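Local structure of protein-tyrosine-phosphatase PTP1 (Arabidopsis thaliana, 6KRW) at residues 158-170 and 181-195. The protein removes phosphate from phosphotyrosine in target proteins, among them the MAP kinase MPK6 and, in vitro, MPK4, and helps to modulate plant defence responses. Sequence-based numbering, arbitrary orientation.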
ATOM      1  N   ARG A 158     -14.372  19.686  -0.134  1.00 50.30           N
ATOM      2  CA  ARG A 158     -14.821  18.603  -1.041  1.00 54.91           C
ATOM      3  C   ARG A 158     -15.992  17.872  -0.392  1.00 41.65           C
ATOM      4  O   ARG A 158     -15.989  17.662   0.850  1.00 50.87           O
ATOM      5  CB  ARG A 158     -13.679  17.630  -1.328  1.00 41.79           C
ATOM      6  CG  ARG A 158     -12.541  18.220  -2.149  1.00 42.67           C
ATOM      7  CD  ARG A 158     -12.961  18.510  -3.577  1.00 49.20           C
ATOM      8  NE  ARG A 158     -13.309  17.311  -4.323  1.00 44.18           N
ATOM      9  CZ  ARG A 158     -12.432  16.495  -4.902  1.00 38.76           C
ATOM     10  NH1 ARG A 158     -11.133  16.733  -4.819  1.00 39.58           N
ATOM     11  NH2 ARG A 158     -12.856  15.432  -5.568  1.00 40.32           N
ATOM     12  N   GLU A 159     -16.957  17.475  -1.209  1.00 43.72           N
ATOM     13  CA  GLU A 159     -18.094  16.660  -0.720  1.00 47.58           C
ATOM     14  C   GLU A 159     -18.204  15.376  -1.534  1.00 42.17           C
ATOM     15  O   GLU A 159     -18.006  15.405  -2.764  1.00 48.31           O
ATOM     16  CB  GLU A 159     -19.393  17.453  -0.806  1.00 56.39           C
ATOM     17  CG  GLU A 159     -19.463  18.576   0.197  1.00 62.17           C
ATOM     18  CD  GLU A 159     -20.889  19.008   0.457  1.00 71.28           C
ATOM     19  OE1 GLU A 159     -21.148  19.556   1.544  1.00 83.92           O
ATOM     20  OE2 GLU A 159     -21.740  18.748  -0.424  1.00 67.13           O
ATOM     21  N   PHE A 160     -18.526  14.292  -0.838  1.00 42.94           N
ATOM     22  CA  PHE A 160     -18.737  12.978  -1.486  1.00 41.33           C
ATOM     23  C   PHE A 160     -19.991  12.378  -0.877  1.00 44.10           C
ATOM     24  O   PHE A 160     -19.894  11.740   0.174  1.00 43.95           O
ATOM     25  CB  PHE A 160     -17.531  12.063  -1.286  1.00 44.61           C
ATOM     26  CG  PHE A 160     -16.220  12.695  -1.667  1.00 39.02           C
ATOM     27  CD1 PHE A 160     -15.765  12.660  -2.980  1.00 35.91           C
ATOM     28  CD2 PHE A 160     -15.447  13.334  -0.709  1.00 40.10           C
ATOM     29  CE1 PHE A 160     -14.554  13.255  -3.326  1.00 34.23           C
ATOM     30  CE2 PHE A 160     -14.231  13.910  -1.053  1.00 37.51           C
ATOM     31  CZ  PHE A 160     -13.786  13.862  -2.360  1.00 37.35           C
ATOM     32  N   GLY A 161     -21.134  12.646  -1.497  1.00 49.18           N
ATOM     33  CA  GLY A 161     -22.445  12.300  -0.923  1.00 48.43           C
ATOM     34  C   GLY A 161     -22.552  12.825   0.496  1.00 47.01           C
ATOM     35  O   GLY A 161     -22.525  14.071   0.680  1.00 49.34           O
ATOM     36  N   ASN A 162     -22.579  11.916   1.466  1.00 53.28           N
ATOM     37  CA  ASN A 162     -22.777  12.241   2.898  1.00 57.32           C
ATOM     38  C   ASN A 162     -21.458  12.678   3.547  1.00 49.22           C
ATOM     39  O   ASN A 162     -21.484  13.003   4.747  1.00 52.02           O
ATOM     40  CB  ASN A 162     -23.352  11.026   3.628  1.00 64.56           C
ATOM     41  CG  ASN A 162     -23.981  11.379   4.956  1.00 95.37           C
ATOM     42  OD1 ASN A 162     -24.419  12.509   5.158  1.00100.13           O
ATOM     43  ND2 ASN A 162     -24.027  10.422   5.867  1.00104.05           N
ATOM     44  N   ILE A 163     -20.351  12.683   2.797  1.00 43.94           N
ATOM     45  CA  ILE A 163     -18.996  12.867   3.390  1.00 43.19           C
ATOM     46  C   ILE A 163     -18.435  14.230   2.974  1.00 42.81           C
ATOM     47  O   ILE A 163     -18.492  14.587   1.773  1.00 44.43           O
ATOM     48  CB  ILE A 163     -18.070  11.716   2.967  1.00 36.91           C
ATOM     49  CG1 ILE A 163     -18.440  10.432   3.711  1.00 38.24           C
ATOM     50  CG2 ILE A 163     -16.617  12.089   3.173  1.00 43.52           C
ATOM     51  CD1 ILE A 163     -17.752   9.182   3.189  1.00 37.58           C
ATOM     52  N   SER A 164     -17.873  14.952   3.938  1.00 43.91           N
ATOM     53  CA  SER A 164     -17.136  16.213   3.666  1.00 48.23           C
ATOM     54  C   SER A 164     -15.651  16.016   3.977  1.00 47.81           C
ATOM     55  O   SER A 164     -15.314  15.352   4.974  1.00 43.14           O
ATOM     56  CB  SER A 164     -17.714  17.358   4.437  1.00 65.80           C
ATOM     57  OG  SER A 164     -17.444  17.218   5.823  1.00 70.35           O
ATOM     58  N   LEU A 165     -14.793  16.579   3.137  1.00 44.44           N
ATOM     59  CA  LEU A 165     -13.319  16.500   3.296  1.00 41.76           C
ATOM     60  C   LEU A 165     -12.723  17.908   3.338  1.00 46.39           C
ATOM     61  O   LEU A 165     -13.103  18.750   2.513  1.00 47.18           O
ATOM     62  CB  LEU A 165     -12.753  15.712   2.120  1.00 36.91           C
ATOM     63  CG  LEU A 165     -11.246  15.478   2.122  1.00 40.04           C
ATOM     64  CD1 LEU A 165     -10.831  14.531   3.233  1.00 44.67           C
ATOM     65  CD2 LEU A 165     -10.795  14.944   0.775  1.00 42.62           C
ATOM     66  N   THR A 166     -11.780  18.122   4.244  1.00 44.16           N
ATOM     67  CA  THR A 166     -11.096  19.421   4.436  1.00 52.01           C
ATOM     68  C   THR A 166      -9.615  19.168   4.695  1.00 56.12           C
ATOM     69  O   THR A 166      -9.262  18.224   5.399  1.00 48.45           O
ATOM     70  CB  THR A 166     -11.769  20.206   5.563  1.00 68.50           C
ATOM     71  OG1 THR A 166     -12.960  20.783   5.025  1.00 60.74           O
ATOM     72  CG2 THR A 166     -10.876  21.284   6.135  1.00 64.25           C
ATOM     73  N   THR A 167      -8.778  20.061   4.176  1.00 42.24           N
ATOM     74  CA  THR A 167      -7.318  20.000   4.383  1.00 38.42           C
ATOM     75  C   THR A 167      -6.924  20.906   5.549  1.00 39.39           C
ATOM     76  O   THR A 167      -7.234  22.092   5.493  1.00 40.45           O
ATOM     77  CB  THR A 167      -6.591  20.378   3.100  1.00 40.68           C
ATOM     78  OG1 THR A 167      -7.044  19.530   2.042  1.00 41.49           O
ATOM     79  CG2 THR A 167      -5.096  20.268   3.273  1.00 45.15           C
ATOM     80  N   LYS A 168      -6.231  20.364   6.546  1.00 37.00           N
ATOM     81  CA  LYS A 168      -5.746  21.175   7.688  1.00 43.56           C
ATOM     82  C   LYS A 168      -4.428  21.842   7.298  1.00 65.71           C
ATOM     83  O   LYS A 168      -4.226  22.974   7.675  1.00 54.53           O
ATOM     84  CB  LYS A 168      -5.596  20.322   8.942  1.00 51.80           C
ATOM     85  CG  LYS A 168      -6.871  19.624   9.377  1.00 53.18           C
ATOM     86  CD  LYS A 168      -6.781  19.035  10.765  1.00 86.27           C
ATOM     87  CE  LYS A 168      -7.740  17.882  10.956  1.00 94.48           C
ATOM     88  NZ  LYS A 168      -7.944  17.546  12.386  1.00 97.93           N
ATOM     89  N   TRP A 169      -3.564  21.133   6.584  1.00 63.79           N
ATOM     90  CA  TRP A 169      -2.303  21.703   6.058  1.00 54.32           C
ATOM     91  C   TRP A 169      -1.714  20.793   4.981  1.00 88.98           C
ATOM     92  O   TRP A 169      -2.053  19.597   4.892  1.00 68.40           O
ATOM     93  CB  TRP A 169      -1.314  21.966   7.194  1.00 42.00           C
ATOM     94  CG  TRP A 169      -1.034  20.848   8.139  1.00 48.15           C
ATOM     95  CD1 TRP A 169      -1.466  20.732   9.427  1.00 44.13           C
ATOM     96  CD2 TRP A 169      -0.190  19.712   7.891  1.00 41.59           C
ATOM     97  NE1 TRP A 169      -0.970  19.587   9.994  1.00 51.90           N
ATOM     98  CE2 TRP A 169      -0.182  18.943   9.078  1.00 40.06           C
ATOM     99  CE3 TRP A 169       0.545  19.263   6.787  1.00 38.52           C
ATOM    100  CZ2 TRP A 169       0.529  17.752   9.182  1.00 49.04           C
ATOM    101  CZ3 TRP A 169       1.238  18.072   6.889  1.00 46.93           C
ATOM    102  CH2 TRP A 169       1.245  17.349   8.077  1.00 43.52           C
ATOM    103  N   ILE A 170      -0.851  21.350   4.164  1.00 84.02           N
ATOM    104  CA  ILE A 170      -0.040  20.654   3.139  1.00 80.96           C
ATOM    105  C   ILE A 170       1.414  21.030   3.392  1.00101.96           C
ATOM    106  O   ILE A 170       1.694  22.236   3.583  1.00 70.66           O
ATOM    107  CB  ILE A 170      -0.477  21.063   1.725  1.00 72.35           C
ATOM    108  CG1 ILE A 170      -1.989  20.949   1.538  1.00 90.97           C
ATOM    109  CG2 ILE A 170       0.315  20.340   0.654  1.00 57.70           C
ATOM    110  CD1 ILE A 170      -2.496  21.532   0.232  1.00 67.87           C
ATOM    111  N   ASN A 181      -2.424  16.795   5.713  1.00 48.72           N
ATOM    112  CA  ASN A 181      -3.252  16.490   6.902  1.00 40.91           C
ATOM    113  C   ASN A 181      -4.706  16.764   6.527  1.00 53.72           C
ATOM    114  O   ASN A 181      -5.095  17.946   6.322  1.00 51.01           O
ATOM    115  CB  ASN A 181      -2.821  17.331   8.094  1.00 49.70           C
ATOM    116  CG  ASN A 181      -3.391  16.827   9.397  1.00 52.71           C
ATOM    117  OD1 ASN A 181      -4.592  16.929   9.638  1.00 64.68           O
ATOM    118  ND2 ASN A 181      -2.531  16.296  10.247  1.00 74.44           N
ATOM    119  N   LEU A 182      -5.483  15.684   6.424  1.00 34.81           N
ATOM    120  CA  LEU A 182      -6.869  15.759   5.931  1.00 35.68           C
ATOM    121  C   LEU A 182      -7.817  15.498   7.090  1.00 40.65           C
ATOM    122  O   LEU A 182      -7.463  14.787   8.048  1.00 41.62           O
ATOM    123  CB  LEU A 182      -7.096  14.697   4.856  1.00 39.02           C
ATOM    124  CG  LEU A 182      -6.228  14.824   3.607  1.00 39.11           C
ATOM    125  CD1 LEU A 182      -6.588  13.738   2.589  1.00 37.60           C
ATOM    126  CD2 LEU A 182      -6.352  16.233   3.041  1.00 41.17           C
ATOM    127  N   GLU A 183      -9.002  16.068   6.961  1.00 40.80           N
ATOM    128  CA  GLU A 183     -10.083  15.926   7.941  1.00 42.27           C
ATOM    129  C   GLU A 183     -11.307  15.465   7.173  1.00 40.20           C
ATOM    130  O   GLU A 183     -11.725  16.166   6.234  1.00 45.63           O
ATOM    131  CB  GLU A 183     -10.315  17.260   8.622  1.00 55.66           C
ATOM    132  CG  GLU A 183     -11.606  17.346   9.397  1.00 80.05           C
ATOM    133  CD  GLU A 183     -11.818  18.712  10.027  1.00 92.50           C
ATOM    134  OE1 GLU A 183     -10.842  19.271  10.582  1.00 68.33           O
ATOM    135  OE2 GLU A 183     -12.950  19.225   9.937  1.00114.31           O
ATOM    136  N   VAL A 184     -11.845  14.312   7.561  1.00 45.69           N
ATOM    137  CA  VAL A 184     -13.011  13.714   6.871  1.00 46.03           C
ATOM    138  C   VAL A 184     -14.093  13.448   7.914  1.00 49.23           C
ATOM    139  O   VAL A 184     -13.767  13.078   9.055  1.00 49.41           O
ATOM    140  CB  VAL A 184     -12.587  12.446   6.104  1.00 40.00           C
ATOM    141  CG1 VAL A 184     -12.195  11.313   7.041  1.00 44.89           C
ATOM    142  CG2 VAL A 184     -13.673  11.997   5.150  1.00 51.11           C
ATOM    143  N   ASN A 185     -15.347  13.640   7.530  1.00 48.13           N
ATOM    144  CA  ASN A 185     -16.471  13.307   8.436  1.00 50.31           C
ATOM    145  C   ASN A 185     -17.771  13.256   7.640  1.00 43.87           C
ATOM    146  O   ASN A 185     -17.807  13.740   6.492  1.00 48.54           O
ATOM    147  CB  ASN A 185     -16.575  14.300   9.598  1.00 53.03           C
ATOM    148  CG  ASN A 185     -16.876  15.712   9.145  1.00 75.51           C
ATOM    149  OD1 ASN A 185     -16.014  16.393   8.589  1.00 93.39           O
ATOM    150  ND2 ASN A 185     -18.095  16.165   9.394  1.00 88.95           N
ATOM    151  N   TYR A 186     -18.801  12.680   8.249  1.00 53.02           N
ATOM    152  CA  TYR A 186     -20.187  12.790   7.738  1.00 48.10           C
ATOM    153  C   TYR A 186     -20.743  14.168   8.097  1.00 52.48           C
ATOM    154  O   TYR A 186     -20.276  14.805   9.060  1.00 63.23           O
ATOM    155  CB  TYR A 186     -21.078  11.701   8.328  1.00 52.85           C
ATOM    156  CG  TYR A 186     -20.589  10.298   8.089  1.00 49.86           C
ATOM    157  CD1 TYR A 186     -20.499   9.777   6.806  1.00 55.40           C
ATOM    158  CD2 TYR A 186     -20.235   9.480   9.150  1.00 56.99           C
ATOM    159  CE1 TYR A 186     -20.053   8.485   6.589  1.00 50.96           C
ATOM    160  CE2 TYR A 186     -19.798   8.181   8.949  1.00 51.29           C
ATOM    161  CZ  TYR A 186     -19.704   7.683   7.663  1.00 46.57           C
ATOM    162  OH  TYR A 186     -19.266   6.404   7.467  1.00 48.97           O
ATOM    163  N   LYS A 187     -21.764  14.599   7.371  1.00 59.55           N
ATOM    164  CA  LYS A 187     -22.354  15.943   7.591  1.00 73.24           C
ATOM    165  C   LYS A 187     -23.210  15.958   8.862  1.00 69.01           C
ATOM    166  O   LYS A 187     -23.420  17.057   9.389  1.00 91.43           O
ATOM    167  CB  LYS A 187     -23.125  16.384   6.352  1.00 73.37           C
ATOM    168  CG  LYS A 187     -22.222  16.601   5.150  1.00 73.14           C
ATOM    169  CD  LYS A 187     -22.965  16.784   3.856  1.00 77.91           C
ATOM    170  CE  LYS A 187     -22.051  16.637   2.661  1.00 67.88           C
ATOM    171  NZ  LYS A 187     -22.804  16.694   1.387  1.00 81.56           N
ATOM    172  N   GLU A 188     -23.664  14.802   9.351  1.00 68.60           N
ATOM    173  CA  GLU A 188     -24.344  14.765  10.675  1.00 83.30           C
ATOM    174  C   GLU A 188     -23.262  14.742  11.759  1.00 75.82           C
ATOM    175  O   GLU A 188     -22.629  13.685  11.961  1.00 93.93           O
ATOM    176  CB  GLU A 188     -25.338  13.604  10.785  1.00 84.31           C
ATOM    177  CG  GLU A 188     -24.745  12.206  10.654  1.00110.72           C
ATOM    178  CD  GLU A 188     -24.746  11.633   9.247  1.00107.31           C
ATOM    179  OE1 GLU A 188     -24.853  12.436   8.289  1.00 99.53           O
ATOM    180  OE2 GLU A 188     -24.631  10.383   9.112  1.00 87.25           O
ATOM    181  N   THR A 189     -23.044  15.875  12.419  1.00 78.22           N
ATOM    182  CA  THR A 189     -21.864  16.066  13.299  1.00 94.34           C
ATOM    183  C   THR A 189     -22.127  15.414  14.655  1.00 95.42           C
ATOM    184  O   THR A 189     -22.226  16.141  15.662  1.00104.69           O
ATOM    185  CB  THR A 189     -21.498  17.549  13.386  1.00106.62           C
ATOM    186  OG1 THR A 189     -22.522  18.249  14.094  1.00101.22           O
ATOM    187  CG2 THR A 189     -21.314  18.157  12.014  1.00102.59           C
ATOM    188  N   GLU A 190     -22.215  14.085  14.666  1.00104.27           N
ATOM    189  CA  GLU A 190     -22.320  13.319  15.932  1.00119.82           C
ATOM    190  C   GLU A 190     -21.025  13.488  16.733  1.00130.94           C
ATOM    191  O   GLU A 190     -21.108  13.844  17.923  1.00 89.67           O
ATOM    192  CB  GLU A 190     -22.588  11.845  15.637  1.00129.25           C
ATOM    193  CG  GLU A 190     -22.783  11.003  16.883  1.00131.55           C
ATOM    194  CD  GLU A 190     -22.781   9.507  16.631  1.00125.81           C
ATOM    195  OE1 GLU A 190     -21.961   9.049  15.812  1.00126.83           O
ATOM    196  OE2 GLU A 190     -23.612   8.807  17.239  1.00118.75           O
ATOM    197  N   ASP A 191     -19.875  13.231  16.106  1.00123.79           N
ATOM    198  CA  ASP A 191     -18.571  13.269  16.814  1.00109.29           C
ATOM    199  C   ASP A 191     -17.580  14.132  16.037  1.00 99.95           C
ATOM    200  O   ASP A 191     -17.874  14.502  14.879  1.00 92.31           O
ATOM    201  CB  ASP A 191     -18.011  11.860  17.005  1.00107.20           C
ATOM    202  CG  ASP A 191     -19.061  10.856  17.437  1.00106.44           C
ATOM    203  OD1 ASP A 191     -19.787  11.151  18.407  1.00 90.97           O
ATOM    204  OD2 ASP A 191     -19.152   9.794  16.792  1.00105.36           O
ATOM    205  N   GLN A 192     -16.441  14.418  16.671  1.00 75.60           N
ATOM    206  CA  GLN A 192     -15.284  15.113  16.061  1.00 72.71           C
ATOM    207  C   GLN A 192     -14.927  14.430  14.749  1.00 62.08           C
ATOM    208  O   GLN A 192     -15.065  13.217  14.618  1.00 65.99           O
ATOM    209  CB  GLN A 192     -14.079  15.084  17.000  1.00 98.35           C
ATOM    210  CG  GLN A 192     -14.231  15.993  18.213  1.00 93.92           C
ATOM    211  CD  GLN A 192     -13.665  17.371  17.977  1.00 95.77           C
ATOM    212  OE1 GLN A 192     -14.231  18.183  17.244  1.00 82.97           O
ATOM    213  NE2 GLN A 192     -12.534  17.645  18.607  1.00107.30           N
ATOM    214  N   PRO A 193     -14.448  15.189  13.739  1.00 48.20           N
ATOM    215  CA  PRO A 193     -14.056  14.576  12.475  1.00 53.49           C
ATOM    216  C   PRO A 193     -12.776  13.746  12.622  1.00 44.70           C
ATOM    217  O   PRO A 193     -12.086  13.838  13.620  1.00 46.58           O
ATOM    218  CB  PRO A 193     -13.840  15.778  11.549  1.00 55.91           C
ATOM    219  CG  PRO A 193     -13.465  16.896  12.486  1.00 50.39           C
ATOM    220  CD  PRO A 193     -14.252  16.648  13.755  1.00 45.84           C
ATOM    221  N   MET A 194     -12.484  12.953  11.599  1.00 42.32           N
ATOM    222  CA  MET A 194     -11.347  12.011  11.615  1.00 44.64           C
ATOM    223  C   MET A 194     -10.161  12.589  10.835  1.00 38.56           C
ATOM    224  O   MET A 194     -10.354  13.120   9.722  1.00 41.19           O
ATOM    225  CB  MET A 194     -11.780  10.692  10.986  1.00 46.07           C
ATOM    226  CG  MET A 194     -10.668   9.717  10.834  1.00 46.76           C
ATOM    227  SD  MET A 194     -11.362   8.158  10.262  0.68 52.00           S
ATOM    228  CE  MET A 194     -10.038   7.561   9.222  1.00 52.76           C
ATOM    229  N   SER A 195      -8.967  12.496  11.413  1.00 42.69           N
ATOM    230  CA  SER A 195      -7.713  13.000  10.797  1.00 41.41           C
ATOM    231  C   SER A 195      -7.024  11.868  10.039  1.00 36.28           C
ATOM    232  O   SER A 195      -6.841  10.797  10.601  1.00 38.02           O
ATOM    233  CB  SER A 195      -6.803  13.613  11.829  1.00 58.24           C
ATOM    234  OG  SER A 195      -7.415  14.757  12.391  1.00 72.26           O
TER
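Strands 163-167 and 181-186 run antiparallel, their axes 4.6 Å apart at closest, S164 with N185 and T166 with E183 forming hydrogen-bonded pairs. On the face carrying I163, L165, L182 and V184, the aliphatic groups pack: I163 CG2 lies 3.5 Å from V184 CG2, L165 CD1 rests against V184 CB and L182 CB, and I163 CG1 approaches the Y186 ring obliquely. Helix 117-126 covers this face, I163 and Y186 resting on I125, and the Y186 hydroxyl bonds to E122. The pair is a β-hairpin near one edge of the mixed sheet of the classical tyrosine phosphatase fold, away from the catalytic cysteine. Its regular ladder is interrupted by a classic β bulge, where K168 and W169 both face N181: K168 N and W169 O each bond to the N181 backbone. N181 CB sits over the indole face, 3.4 Å from the five-membered ring centroid, a CH-π contact. The extended K168 chain crosses E183 and delivers NZ to S195 OG at 2.8 Å, while keeping a long salt bridge to E183 OE1. At the other end, K187 NZ is held by G161 O (2.7 Å) and by a salt bridge to E159 OE2 whose hydrogen bond is weak; K187 N donates to N162 O. CG of N162 stands anti to the backbone N (chi1 -162°), which carries the amide out to the E188 carboxylate; the planes are nearly coplanar, and N162 ND2 reaches the syn lone pair of E188 OE1 at 3.3 Å. With an alanine here, the E188 carboxylate would probably lose this donor and turn more freely.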